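Local coordinates for protein alkaline serine protease (Pseudoalteromonas sp., PDB 1Y9Z) that probably hydrolyses peptide bonds as a cold-adapted, subtilisin-like alkaline serine protease, at residues G71-I76 with H374-A379; V96-E101 with M128-S133; S109-I114 with T137-A142; R215-T220 with P332-D337; N399-D404 with K425-E430. All coordinates share one frame; numbering follows the deposited sequence.

Contact 1: G71-I76 with H374-A379. With CA (calcium ion), chain C.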
# COMPACT_ATOMS: atom_id res chain seq x y z
N GLY A 71 5.88 5.45 5.73
CA GLY A 71 6.96 4.66 5.16
C GLY A 71 6.94 4.67 3.64
O GLY A 71 7.98 4.67 2.99
N THR A 72 5.74 4.68 3.06
CA THR A 72 5.63 4.70 1.61
C THR A 72 6.16 6.03 1.06
O THR A 72 6.76 6.08 -0.01
CB THR A 72 4.16 4.50 1.17
OG1 THR A 72 3.75 3.17 1.52
CG2 THR A 72 4.02 4.68 -0.33
N ILE A 73 5.93 7.10 1.82
CA ILE A 73 6.38 8.43 1.44
C ILE A 73 7.87 8.67 1.68
O ILE A 73 8.55 9.26 0.84
CB ILE A 73 5.60 9.52 2.22
CG1 ILE A 73 4.13 9.51 1.78
CG2 ILE A 73 6.22 10.89 1.99
CD1 ILE A 73 3.22 10.34 2.67
N ALA A 74 8.38 8.19 2.81
CA ALA A 74 9.77 8.47 3.14
C ALA A 74 10.56 7.47 3.98
O ALA A 74 11.40 7.88 4.77
CB ALA A 74 9.85 9.85 3.79
N ALA A 75 10.30 6.17 3.83
CA ALA A 75 11.10 5.20 4.59
C ALA A 75 12.55 5.51 4.18
O ALA A 75 12.85 5.66 2.99
CB ALA A 75 10.73 3.78 4.21
N ILE A 76 13.43 5.59 5.16
CA ILE A 76 14.83 5.95 4.92
C ILE A 76 15.71 4.93 4.23
O ILE A 76 15.65 3.73 4.52
CB ILE A 76 15.48 6.35 6.26
CG1 ILE A 76 14.71 7.52 6.87
CG2 ILE A 76 16.94 6.74 6.04
CD1 ILE A 76 15.15 7.89 8.26
N HIS A 374 1.73 7.05 -2.33
CA HIS A 374 2.59 6.92 -3.50
C HIS A 374 2.37 8.18 -4.34
O HIS A 374 3.32 8.78 -4.84
CB HIS A 374 2.23 5.69 -4.35
CG HIS A 374 2.76 4.40 -3.82
ND1 HIS A 374 2.06 3.61 -2.94
CD2 HIS A 374 3.93 3.75 -4.05
CE1 HIS A 374 2.76 2.52 -2.66
NE2 HIS A 374 3.90 2.58 -3.32
N VAL A 375 1.11 8.57 -4.48
CA VAL A 375 0.75 9.74 -5.26
C VAL A 375 1.21 11.05 -4.61
O VAL A 375 1.79 11.90 -5.29
CB VAL A 375 -0.79 9.79 -5.51
CG1 VAL A 375 -1.18 11.09 -6.19
CG2 VAL A 375 -1.20 8.61 -6.38
N SER A 376 0.96 11.22 -3.32
CA SER A 376 1.37 12.44 -2.64
C SER A 376 2.88 12.51 -2.49
O SER A 376 3.47 13.59 -2.53
CB SER A 376 0.68 12.57 -1.28
OG SER A 376 0.98 11.48 -0.43
N GLY A 377 3.52 11.35 -2.33
CA GLY A 377 4.96 11.32 -2.21
C GLY A 377 5.57 11.76 -3.52
O GLY A 377 6.48 12.59 -3.55
N VAL A 378 5.07 11.21 -4.62
CA VAL A 378 5.57 11.56 -5.95
C VAL A 378 5.25 13.02 -6.27
O VAL A 378 6.06 13.72 -6.87
CB VAL A 378 4.96 10.66 -7.05
CG1 VAL A 378 5.20 11.26 -8.43
CG2 VAL A 378 5.58 9.27 -6.97
N ALA A 379 4.07 13.48 -5.86
CA ALA A 379 3.69 14.87 -6.12
C ALA A 379 4.70 15.81 -5.47
O ALA A 379 5.13 16.79 -6.07
CB ALA A 379 2.29 15.13 -5.56
CA CA C . 15.45 1.48 4.87
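Thr72 and Ile73 of helix 65-74 meet His374, Ser376 and Gly377 of helix 368-385 in the buried core of the subtilisin-like alpha/beta domain. As in other subtilases, these two helices start at His65 and close to Ser369, both of which line the bound phenylmethanesulfonic acid. The main contact is a CH-pi interaction. Methyl CG2 of Thr72 lies over one face of the His374 ring, 3.4 Å from its centroid and 12° off the ring normal. This methyl stands anti to the backbone N of Thr72, which sends it across to the neighbouring helix. The imidazole does not turn freely, because His374 ND1 is hydrogen-bonded to Met370 O one helical turn earlier. Next to Thr72, Ile73 meets Gly377, with 4.9 Å between their CA atoms. Gly377 has no side chain here; a CB on it would point at Ile73. Methyl CD1 of Ile73 ends 4.0 Å from Ser376 OG. That hydroxyl is hydrogen-bonded to Thr127 OG1. Beyond the helix, Ile76 O binds a calcium ion at 2.3 Å, in a site completed by Glu2, Asp39, Asn78, Glu80 and Val82. Ile73 also packs on Ile26 and Ile28 of strand 25-30. Val375 and Ala379 face strand 152-156, and Ile205 of strand 205-208 touches both Thr72 and His374.

Contact 2: V96-E101 with M128-S133. With PMS (phenylmethanesulfonic acid), chain H.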
# COMPACT_ATOMS: atom_id res chain seq x y z
N VAL A 96 0.11 15.15 11.69
CA VAL A 96 -1.06 15.56 12.45
C VAL A 96 -1.80 14.25 12.71
O VAL A 96 -2.30 13.61 11.78
CB VAL A 96 -1.97 16.53 11.67
CG1 VAL A 96 -3.24 16.81 12.48
CG2 VAL A 96 -1.24 17.84 11.41
N LYS A 97 -1.81 13.83 13.97
CA LYS A 97 -2.43 12.57 14.37
C LYS A 97 -3.90 12.77 14.75
O LYS A 97 -4.22 13.35 15.78
CB LYS A 97 -1.66 12.00 15.57
CG LYS A 97 -2.14 10.64 16.06
CD LYS A 97 -1.33 10.23 17.28
CE LYS A 97 -1.85 8.95 17.91
NZ LYS A 97 -1.14 8.68 19.19
N VAL A 98 -4.80 12.27 13.89
CA VAL A 98 -6.23 12.40 14.14
C VAL A 98 -6.86 11.09 14.62
O VAL A 98 -7.99 11.09 15.11
CB VAL A 98 -6.98 12.88 12.87
CG1 VAL A 98 -6.49 14.26 12.47
CG2 VAL A 98 -6.79 11.88 11.73
N PHE A 99 -6.13 9.99 14.49
CA PHE A 99 -6.65 8.68 14.91
C PHE A 99 -5.91 8.04 16.07
O PHE A 99 -4.68 8.07 16.13
CB PHE A 99 -6.60 7.67 13.76
CG PHE A 99 -7.47 8.02 12.58
CD1 PHE A 99 -6.89 8.39 11.37
CD2 PHE A 99 -8.85 7.96 12.68
CE1 PHE A 99 -7.69 8.68 10.26
CE2 PHE A 99 -9.65 8.26 11.58
CZ PHE A 99 -9.07 8.62 10.37
N ASN A 100 -6.68 7.45 16.98
CA ASN A 100 -6.13 6.70 18.10
C ASN A 100 -6.50 5.27 17.73
O ASN A 100 -7.22 5.05 16.75
CB ASN A 100 -6.80 7.07 19.43
CG ASN A 100 -6.41 8.44 19.93
OD1 ASN A 100 -5.24 8.80 19.93
ND2 ASN A 100 -7.40 9.21 20.37
N GLU A 101 -6.03 4.31 18.51
CA GLU A 101 -6.34 2.91 18.25
C GLU A 101 -7.86 2.71 18.15
O GLU A 101 -8.34 1.96 17.31
CB GLU A 101 -5.78 2.04 19.38
CG GLU A 101 -6.06 0.56 19.23
CD GLU A 101 -5.53 -0.25 20.40
OE1 GLU A 101 -5.60 -1.49 20.34
OE2 GLU A 101 -5.04 0.36 21.38
N MET A 128 -4.16 12.67 2.76
CA MET A 128 -5.16 12.11 3.65
C MET A 128 -5.64 10.72 3.24
O MET A 128 -6.52 10.58 2.38
CB MET A 128 -6.35 13.08 3.72
CG MET A 128 -5.92 14.48 4.16
SD MET A 128 -7.14 15.79 3.93
CE MET A 128 -6.90 16.16 2.20
N SER A 129 -5.05 9.70 3.85
CA SER A 129 -5.44 8.32 3.58
C SER A 129 -6.57 8.00 4.53
O SER A 129 -6.45 7.16 5.42
CB SER A 129 -4.26 7.38 3.80
OG SER A 129 -3.31 7.51 2.76
N LEU A 130 -7.68 8.70 4.34
CA LEU A 130 -8.86 8.56 5.17
C LEU A 130 -10.07 9.04 4.39
O LEU A 130 -9.94 9.73 3.38
CB LEU A 130 -8.69 9.39 6.45
CG LEU A 130 -8.42 10.89 6.28
CD1 LEU A 130 -9.74 11.64 6.11
CD2 LEU A 130 -7.69 11.41 7.51
N GLY A 131 -11.26 8.68 4.86
CA GLY A 131 -12.46 9.10 4.18
C GLY A 131 -13.73 8.81 4.95
O GLY A 131 -13.78 7.90 5.78
N GLY A 132 -14.76 9.60 4.66
CA GLY A 132 -16.05 9.44 5.29
C GLY A 132 -17.11 9.58 4.21
O GLY A 132 -16.83 10.09 3.13
N SER A 133 -18.32 9.12 4.49
CA SER A 133 -19.39 9.19 3.51
C SER A 133 -20.08 10.55 3.41
O SER A 133 -20.64 10.88 2.37
CB SER A 133 -20.43 8.11 3.81
OG SER A 133 -20.93 8.24 5.13
C PMS H . -8.79 3.56 4.79
S PMS H . -8.14 4.38 3.32
C1 PMS H . -9.27 4.54 5.89
C2 PMS H . -10.65 4.97 5.87
C3 PMS H . -11.13 5.87 6.87
C4 PMS H . -10.20 6.32 7.88
C5 PMS H . -8.84 5.91 7.90
C6 PMS H . -8.31 5.01 6.93
O2S PMS H . -8.93 5.59 3.10
O1S PMS H . -8.25 3.50 2.18
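Leu130 meets Phe99 and Val98 at the substrate cleft of the subtilase fold, where the end of strand 92-100 faces the chain leaving strand 125-128. Early in residues 128-133, Ser129 is the centre of an inverse gamma turn, with a weak bond from Leu130 N to Met128 O. Its hydroxyl OG is hydrogen-bonded to Ser369 O, which ties the turn to the helix carrying that serine. Its carbonyl O comes within 3.2 Å of C6 of the bound phenylmethanesulfonic acid. Leu130 follows, with CG in the crowded position between its backbone N and carbonyl carbon (chi1 57°). Its CD2 lies 3.9 Å from Phe99 CE1 and 4.3 Å from Val98 CG2, and its CB touches the ligand ring at C4. The Phe99 side chain crosses Leu130 obliquely, while Val98 CG2 covers one face of the Phe99 ring near the rim. An alanine in place of Phe99 would probably take this aromatic neighbour from both Leu130 CD2 and the phenyl group of the ligand. Gly131 comes next, its N 3.5 Å from C3 of the ligand. The phenyl ring of the ligand thus has Gly131 N at C3 and the Phe99 ring at C4, where Phe99 CZ approaches to 3.6 Å.

Contact 3: S109-I114 with T137-A142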
# COMPACT_ATOMS: atom_id res chain seq x y z
N SER A 109 -12.17 19.17 14.00
CA SER A 109 -12.51 18.67 12.67
C SER A 109 -11.34 18.38 11.74
O SER A 109 -10.19 18.70 12.04
CB SER A 109 -13.41 19.69 11.98
OG SER A 109 -12.67 20.87 11.74
N LEU A 110 -11.66 17.79 10.59
CA LEU A 110 -10.66 17.50 9.57
C LEU A 110 -10.17 18.84 9.05
O LEU A 110 -8.98 19.02 8.78
CB LEU A 110 -11.27 16.69 8.43
CG LEU A 110 -10.37 16.43 7.21
CD1 LEU A 110 -9.14 15.64 7.63
CD2 LEU A 110 -11.16 15.66 6.16
N VAL A 111 -11.08 19.80 8.91
CA VAL A 111 -10.72 21.12 8.44
C VAL A 111 -9.67 21.71 9.39
O VAL A 111 -8.70 22.32 8.94
CB VAL A 111 -11.95 22.06 8.38
CG1 VAL A 111 -11.51 23.51 8.25
CG2 VAL A 111 -12.82 21.68 7.19
N ALA A 112 -9.86 21.51 10.69
CA ALA A 112 -8.91 22.02 11.67
C ALA A 112 -7.55 21.34 11.52
O ALA A 112 -6.51 21.98 11.69
CB ALA A 112 -9.45 21.81 13.08
N ALA A 113 -7.57 20.04 11.21
CA ALA A 113 -6.33 19.29 11.02
C ALA A 113 -5.58 19.84 9.81
O ALA A 113 -4.36 20.01 9.85
CB ALA A 113 -6.64 17.81 10.81
N ILE A 114 -6.31 20.12 8.74
CA ILE A 114 -5.69 20.67 7.54
C ILE A 114 -5.15 22.07 7.86
O ILE A 114 -4.04 22.41 7.45
CB ILE A 114 -6.71 20.74 6.38
CG1 ILE A 114 -7.16 19.33 6.01
CG2 ILE A 114 -6.07 21.41 5.17
CD1 ILE A 114 -8.30 19.28 5.00
N THR A 137 -20.98 21.84 2.88
CA THR A 137 -20.58 23.03 2.14
C THR A 137 -19.41 23.74 2.83
O THR A 137 -18.49 24.21 2.17
CB THR A 137 -21.75 24.02 2.01
OG1 THR A 137 -22.88 23.34 1.45
CG2 THR A 137 -21.37 25.18 1.11
N THR A 138 -19.46 23.82 4.16
CA THR A 138 -18.40 24.48 4.90
C THR A 138 -17.06 23.80 4.64
O THR A 138 -16.04 24.46 4.46
CB THR A 138 -18.68 24.47 6.42
OG1 THR A 138 -19.93 25.12 6.68
CG2 THR A 138 -17.58 25.19 7.17
N GLU A 139 -17.07 22.47 4.62
CA GLU A 139 -15.84 21.72 4.37
C GLU A 139 -15.40 21.88 2.92
O GLU A 139 -14.22 22.10 2.65
CB GLU A 139 -16.06 20.25 4.72
CG GLU A 139 -14.82 19.38 4.62
CD GLU A 139 -15.05 18.01 5.22
OE1 GLU A 139 -14.53 17.74 6.32
OE2 GLU A 139 -15.78 17.21 4.60
N ARG A 140 -16.34 21.78 1.98
CA ARG A 140 -16.01 21.94 0.57
C ARG A 140 -15.34 23.29 0.35
O ARG A 140 -14.32 23.39 -0.34
CB ARG A 140 -17.28 21.85 -0.29
CG ARG A 140 -17.00 21.86 -1.80
CD ARG A 140 -18.28 22.03 -2.62
NE ARG A 140 -19.22 20.93 -2.46
CZ ARG A 140 -19.04 19.70 -2.94
NH1 ARG A 140 -17.93 19.40 -3.60
NH2 ARG A 140 -19.96 18.76 -2.74
N ASN A 141 -15.91 24.34 0.94
CA ASN A 141 -15.38 25.69 0.81
C ASN A 141 -14.01 25.86 1.46
O ASN A 141 -13.12 26.48 0.88
CB ASN A 141 -16.37 26.70 1.43
CG ASN A 141 -17.61 26.90 0.58
OD1 ASN A 141 -18.59 27.49 1.03
ND2 ASN A 141 -17.57 26.42 -0.66
N ALA A 142 -13.85 25.32 2.66
CA ALA A 142 -12.58 25.43 3.37
C ALA A 142 -11.44 24.79 2.59
O ALA A 142 -10.35 25.36 2.49
CB ALA A 142 -12.69 24.80 4.75
O HOH W 1 -14.17 19.12 8.67
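Val111 fits against Ala142 and Glu139, and this apolar packing carries most of the contact between helices 110-119 and 137-148. Both methyls of Val111 take part. CG1 lies 3.9 Å from Ala142 CB. CG2 touches the same CB, and also Glu139 CG at 4.0 Å. The aliphatic part of Glu139 runs alongside Val111, the two side chains heading opposite ways. Its CG is anti to the backbone N (chi1 -175°) and the chain stays extended beyond it, which carries the carboxylate along to Leu110. There Glu139 OE1 stands 4.0 Å from Leu110 CD2, a plain contact with no hydrogen bond. The short helical segments run almost parallel, 15° apart, with their axes 10.6 Å from each other. They belong to successive beta-alpha-beta crossovers of the parallel sheet: helix 110-119 follows strand 92-100, and helix 137-148 follows strand 125-128. Ala113 packs down onto Ile29 of that sheet, and Ile114 on Leu143 extends the helix pair. The polar link passes through a water molecule. It accepts from Val111 N at 3.2 Å and donates to Glu139 OE1 at 2.7 Å. The other carboxylate oxygen, Glu139 OE2, is hydrogen-bonded to Tyr171 OH. Since the water sits at the first turn of helix 110-119, the positive end of that helix probably favours the charged form of Glu139. A capping bond secures the same turn: Ser109, at the N-cap, accepts at OG from Ala112 N, 3.1 Å away.

Contact 4: R215-T220 with P332-D337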
# COMPACT_ATOMS: atom_id res chain seq x y z
N ARG A 215 4.46 -8.23 10.12
CA ARG A 215 4.56 -9.64 9.79
C ARG A 215 5.19 -9.74 8.41
O ARG A 215 4.92 -8.93 7.53
CB ARG A 215 3.16 -10.24 9.77
CG ARG A 215 3.14 -11.74 9.75
CD ARG A 215 1.72 -12.24 9.60
NE ARG A 215 1.71 -13.70 9.58
CZ ARG A 215 0.79 -14.42 8.95
NH1 ARG A 215 0.87 -15.74 8.98
NH2 ARG A 215 -0.18 -13.82 8.28
N LEU A 216 6.04 -10.75 8.22
CA LEU A 216 6.71 -10.94 6.95
C LEU A 216 6.73 -12.41 6.57
O LEU A 216 6.38 -13.27 7.38
CB LEU A 216 8.14 -10.40 7.00
CG LEU A 216 8.28 -8.89 7.20
CD1 LEU A 216 9.74 -8.53 7.42
CD2 LEU A 216 7.71 -8.16 5.99
N ALA A 217 7.13 -12.68 5.34
CA ALA A 217 7.21 -14.05 4.84
C ALA A 217 8.48 -14.18 4.00
O ALA A 217 9.08 -13.18 3.60
CB ALA A 217 5.98 -14.38 4.00
N ASP A 218 8.88 -15.42 3.73
CA ASP A 218 10.07 -15.66 2.95
C ASP A 218 10.03 -17.05 2.33
O ASP A 218 9.32 -17.94 2.82
CB ASP A 218 11.31 -15.52 3.83
CG ASP A 218 12.58 -15.23 3.05
OD1 ASP A 218 12.52 -15.19 1.80
OD2 ASP A 218 13.64 -15.03 3.68
N ILE A 219 10.77 -17.21 1.24
CA ILE A 219 10.89 -18.48 0.53
C ILE A 219 12.37 -18.58 0.22
O ILE A 219 12.93 -17.69 -0.41
CB ILE A 219 10.13 -18.50 -0.81
CG1 ILE A 219 8.63 -18.36 -0.56
CG2 ILE A 219 10.42 -19.81 -1.55
CD1 ILE A 219 7.82 -18.22 -1.85
N THR A 220 13.01 -19.66 0.67
CA THR A 220 14.43 -19.84 0.44
C THR A 220 14.73 -21.16 -0.26
O THR A 220 14.22 -22.21 0.12
CB THR A 220 15.22 -19.79 1.76
OG1 THR A 220 14.98 -18.53 2.41
CG2 THR A 220 16.71 -19.94 1.50
N PRO A 332 2.39 -23.04 7.59
CA PRO A 332 2.69 -21.74 6.99
C PRO A 332 2.38 -21.72 5.49
O PRO A 332 2.81 -22.60 4.75
CB PRO A 332 4.17 -21.54 7.29
CG PRO A 332 4.70 -22.95 7.32
CD PRO A 332 3.63 -23.69 8.08
N SER A 333 1.61 -20.72 5.07
CA SER A 333 1.26 -20.58 3.66
C SER A 333 1.48 -19.13 3.23
O SER A 333 1.26 -18.20 4.01
CB SER A 333 -0.20 -21.01 3.44
OG SER A 333 -1.10 -20.28 4.25
N VAL A 334 1.92 -18.95 1.99
CA VAL A 334 2.21 -17.63 1.47
C VAL A 334 1.65 -17.41 0.06
O VAL A 334 1.20 -18.36 -0.59
CB VAL A 334 3.73 -17.38 1.41
CG1 VAL A 334 4.34 -17.56 2.80
CG2 VAL A 334 4.39 -18.33 0.42
N SER A 335 1.69 -16.16 -0.39
CA SER A 335 1.19 -15.78 -1.71
C SER A 335 2.27 -15.04 -2.49
O SER A 335 2.94 -14.16 -1.96
CB SER A 335 -0.04 -14.89 -1.56
OG SER A 335 -0.42 -14.32 -2.80
N VAL A 336 2.45 -15.42 -3.76
CA VAL A 336 3.43 -14.78 -4.63
C VAL A 336 2.77 -14.49 -5.98
O VAL A 336 1.75 -15.08 -6.31
CB VAL A 336 4.68 -15.68 -4.86
CG1 VAL A 336 5.38 -15.96 -3.54
CG2 VAL A 336 4.27 -16.98 -5.53
N ASP A 337 3.35 -13.58 -6.76
CA ASP A 337 2.77 -13.25 -8.05
C ASP A 337 3.01 -14.36 -9.06
O ASP A 337 3.75 -15.31 -8.79
CB ASP A 337 3.29 -11.89 -8.56
CG ASP A 337 4.77 -11.89 -8.89
OD1 ASP A 337 5.35 -10.79 -9.00
OD2 ASP A 337 5.36 -12.98 -9.05
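Ala217 and Ile219 of strand 214-221 pack on Val334 and Val336 of strand 333-336 inside the inserted beta-barrel domain. The strand segments lie face to face, crossing at -81° with their axes 8.0 Å apart, and share no hydrogen bond. The tight part is made of methyl groups. Ala217 CB sits 3.8 Å from Val334 CG1. Ile219 reaches farther, with CD1 extended away from the backbone (chi2 174°). That methyl meets Val336 CG1 tip to tip at 3.7 Å. It also passes Val334 CG2 at 4.1 Å, so one isoleucine methyl touches both valines. Val334 uses both branches, CG1 on the alanine and CG2 on the isoleucine. Ile307 of strand 305-309 adds to this core beside Ile219 and Val334.

The other faces of the strands are polar or lie nearer the solvent. Asp218 points away from the contact and is partly exposed. Its OD1 is hydrogen-bonded to Ser225 OG and takes a weak bond from Ile219 N. Ser333 and Ser335 also point away, on the far face of their strand. The buried Ser335 OG is hydrogen-bonded to Arg281 NH2 and Gln318 O. In residues 333-336, valines on the inner side alternate with serines on the outer side. With neither charge nor hydrogen bond between them, the two strands are joined here by buried apolar surface alone.

Contact 5: N399-D404 with K425-E430. With CA (calcium ion), chain D.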
# COMPACT_ATOMS: atom_id res chain seq x y z
N ASN A 399 -1.83 14.53 -13.84
CA ASN A 399 -2.92 13.97 -14.63
C ASN A 399 -2.55 13.86 -16.11
O ASN A 399 -2.85 12.86 -16.76
CB ASN A 399 -4.17 14.83 -14.48
CG ASN A 399 -4.77 14.74 -13.10
OD1 ASN A 399 -5.52 15.63 -12.68
ND2 ASN A 399 -4.46 13.67 -12.39
N ALA A 400 -1.89 14.89 -16.62
CA ALA A 400 -1.50 14.91 -18.03
C ALA A 400 -0.45 13.88 -18.39
O ALA A 400 -0.35 13.47 -19.55
CB ALA A 400 -1.01 16.30 -18.40
N THR A 401 0.33 13.44 -17.41
CA THR A 401 1.40 12.48 -17.67
C THR A 401 1.18 11.08 -17.10
O THR A 401 2.05 10.22 -17.23
CB THR A 401 2.75 13.00 -17.15
OG1 THR A 401 2.68 13.18 -15.73
CG2 THR A 401 3.09 14.33 -17.81
N ALA A 402 0.03 10.85 -16.47
CA ALA A 402 -0.26 9.53 -15.92
C ALA A 402 -0.38 8.52 -17.05
O ALA A 402 -0.81 8.86 -18.15
CB ALA A 402 -1.55 9.58 -15.11
N ASP A 403 0.00 7.27 -16.78
CA ASP A 403 -0.09 6.23 -17.80
C ASP A 403 -1.50 5.65 -17.83
O ASP A 403 -1.94 5.01 -16.88
CB ASP A 403 0.93 5.11 -17.51
CG ASP A 403 2.36 5.62 -17.47
OD1 ASP A 403 2.74 6.40 -18.36
OD2 ASP A 403 3.10 5.22 -16.55
N ASP A 404 -2.20 5.89 -18.94
CA ASP A 404 -3.57 5.42 -19.12
C ASP A 404 -3.69 3.93 -18.85
O ASP A 404 -2.94 3.12 -19.40
CB ASP A 404 -4.02 5.74 -20.54
CG ASP A 404 -5.53 5.62 -20.72
OD1 ASP A 404 -6.23 5.30 -19.75
OD2 ASP A 404 -6.00 5.85 -21.86
N LYS A 425 7.73 15.19 -14.20
CA LYS A 425 8.86 16.10 -14.07
C LYS A 425 9.21 16.71 -15.42
O LYS A 425 9.40 17.92 -15.53
CB LYS A 425 10.08 15.36 -13.52
CG LYS A 425 11.37 16.17 -13.57
CD LYS A 425 12.58 15.33 -13.22
CE LYS A 425 13.87 16.11 -13.41
NZ LYS A 425 14.06 16.56 -14.82
N ALA A 426 9.30 15.86 -16.44
CA ALA A 426 9.63 16.32 -17.79
C ALA A 426 8.62 17.35 -18.28
O ALA A 426 8.97 18.29 -18.99
CB ALA A 426 9.68 15.13 -18.74
N TYR A 427 7.37 17.15 -17.89
CA TYR A 427 6.28 18.05 -18.26
C TYR A 427 6.56 19.44 -17.70
O TYR A 427 6.56 20.43 -18.43
CB TYR A 427 4.97 17.51 -17.67
CG TYR A 427 3.71 18.23 -18.10
CD1 TYR A 427 3.08 17.93 -19.31
CD2 TYR A 427 3.11 19.18 -17.27
CE1 TYR A 427 1.89 18.56 -19.67
CE2 TYR A 427 1.92 19.81 -17.63
CZ TYR A 427 1.31 19.49 -18.83
OH TYR A 427 0.12 20.09 -19.17
N LEU A 428 6.80 19.50 -16.40
CA LEU A 428 7.08 20.77 -15.73
C LEU A 428 8.42 21.36 -16.14
O LEU A 428 8.65 22.56 -16.01
CB LEU A 428 7.02 20.58 -14.21
CG LEU A 428 5.63 20.22 -13.66
CD1 LEU A 428 5.72 19.96 -12.17
CD2 LEU A 428 4.66 21.36 -13.95
N ASP A 429 9.32 20.51 -16.65
CA ASP A 429 10.63 20.96 -17.10
C ASP A 429 10.45 21.94 -18.26
O ASP A 429 11.27 22.84 -18.46
CB ASP A 429 11.48 19.78 -17.56
CG ASP A 429 12.21 19.10 -16.40
OD1 ASP A 429 12.79 18.02 -16.62
OD2 ASP A 429 12.20 19.66 -15.28
N GLU A 430 9.39 21.74 -19.04
CA GLU A 430 9.10 22.61 -20.17
C GLU A 430 8.58 23.95 -19.64
O GLU A 430 9.04 25.01 -20.04
CB GLU A 430 8.06 21.96 -21.08
CG GLU A 430 8.53 20.66 -21.71
CD GLU A 430 9.77 20.84 -22.57
OE1 GLU A 430 9.71 21.62 -23.54
OE2 GLU A 430 10.80 20.20 -22.28
CA CA D . -8.22 4.57 -18.77
O HOH W 2 -7.02 5.26 -16.80
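Thr401, close to the end of helix 391-401, lies nearest to Tyr427 of helix 421-430, with 7.4 Å between their CA atoms. No hydrogen bond joins the two segments. Tyr427 carries its side of the contact. Its CG stands anti to the backbone N (chi1 -173°), which directs the ring to the other helix. Thr401 CG2 packs by the root of the side chain, 3.7 Å from Tyr427 CB. Farther out, Ala400 CB approaches the same ring at CE1, 3.9 Å away, and reaches CZ and OH at about the same range. The Thr401 hydroxyl turns elsewhere: OG1 is hydrogen-bonded to Ala397 O, one turn back in its own helix. A serine in place of Tyr427 would probably leave Ala400 CB without its aromatic neighbour and open a gap between the helices. Within 425-430, Lys425 NZ forms a salt bridge with Asp429 OD1 at 2.6 Å, meeting the syn lone pair. Such an i to i+4 pair is common on helix surfaces. The second oxygen of Asp429 is hydrogen-bonded to His386 NE2. Past the helix, Asp404 OD1 binds a calcium ion at 2.3 Å, next to a water ligand. The arrangement is a surface helix-helix contact leading into a calcium-binding loop, completed by Leu405, Val407, Gly409 and Asp411.

How the contacts relate
Contacts 2 and 3 touch directly, their centres 14 Å apart: Met128 SD lies 3.8 Å from Ile114 CD1, and Ala113 CB 3.9 Å from Val98 CG1. Residues next to the ligand pocket, Met128 and Val98, thus pack on the helix of contact 3. Contact 1 lies about 17 Å from contact 2, centre to centre, and its His374 side chain is about 12 Å from the ligand. Contacts 2, 3 and 4 are nested inside the chain loop that contact 1 closes. Contact 5 follows later in the chain, its centre about 18 Å from that of contact 1. Contact 4 stands apart in the barrel, its centre about 42 Å from that of contact 3.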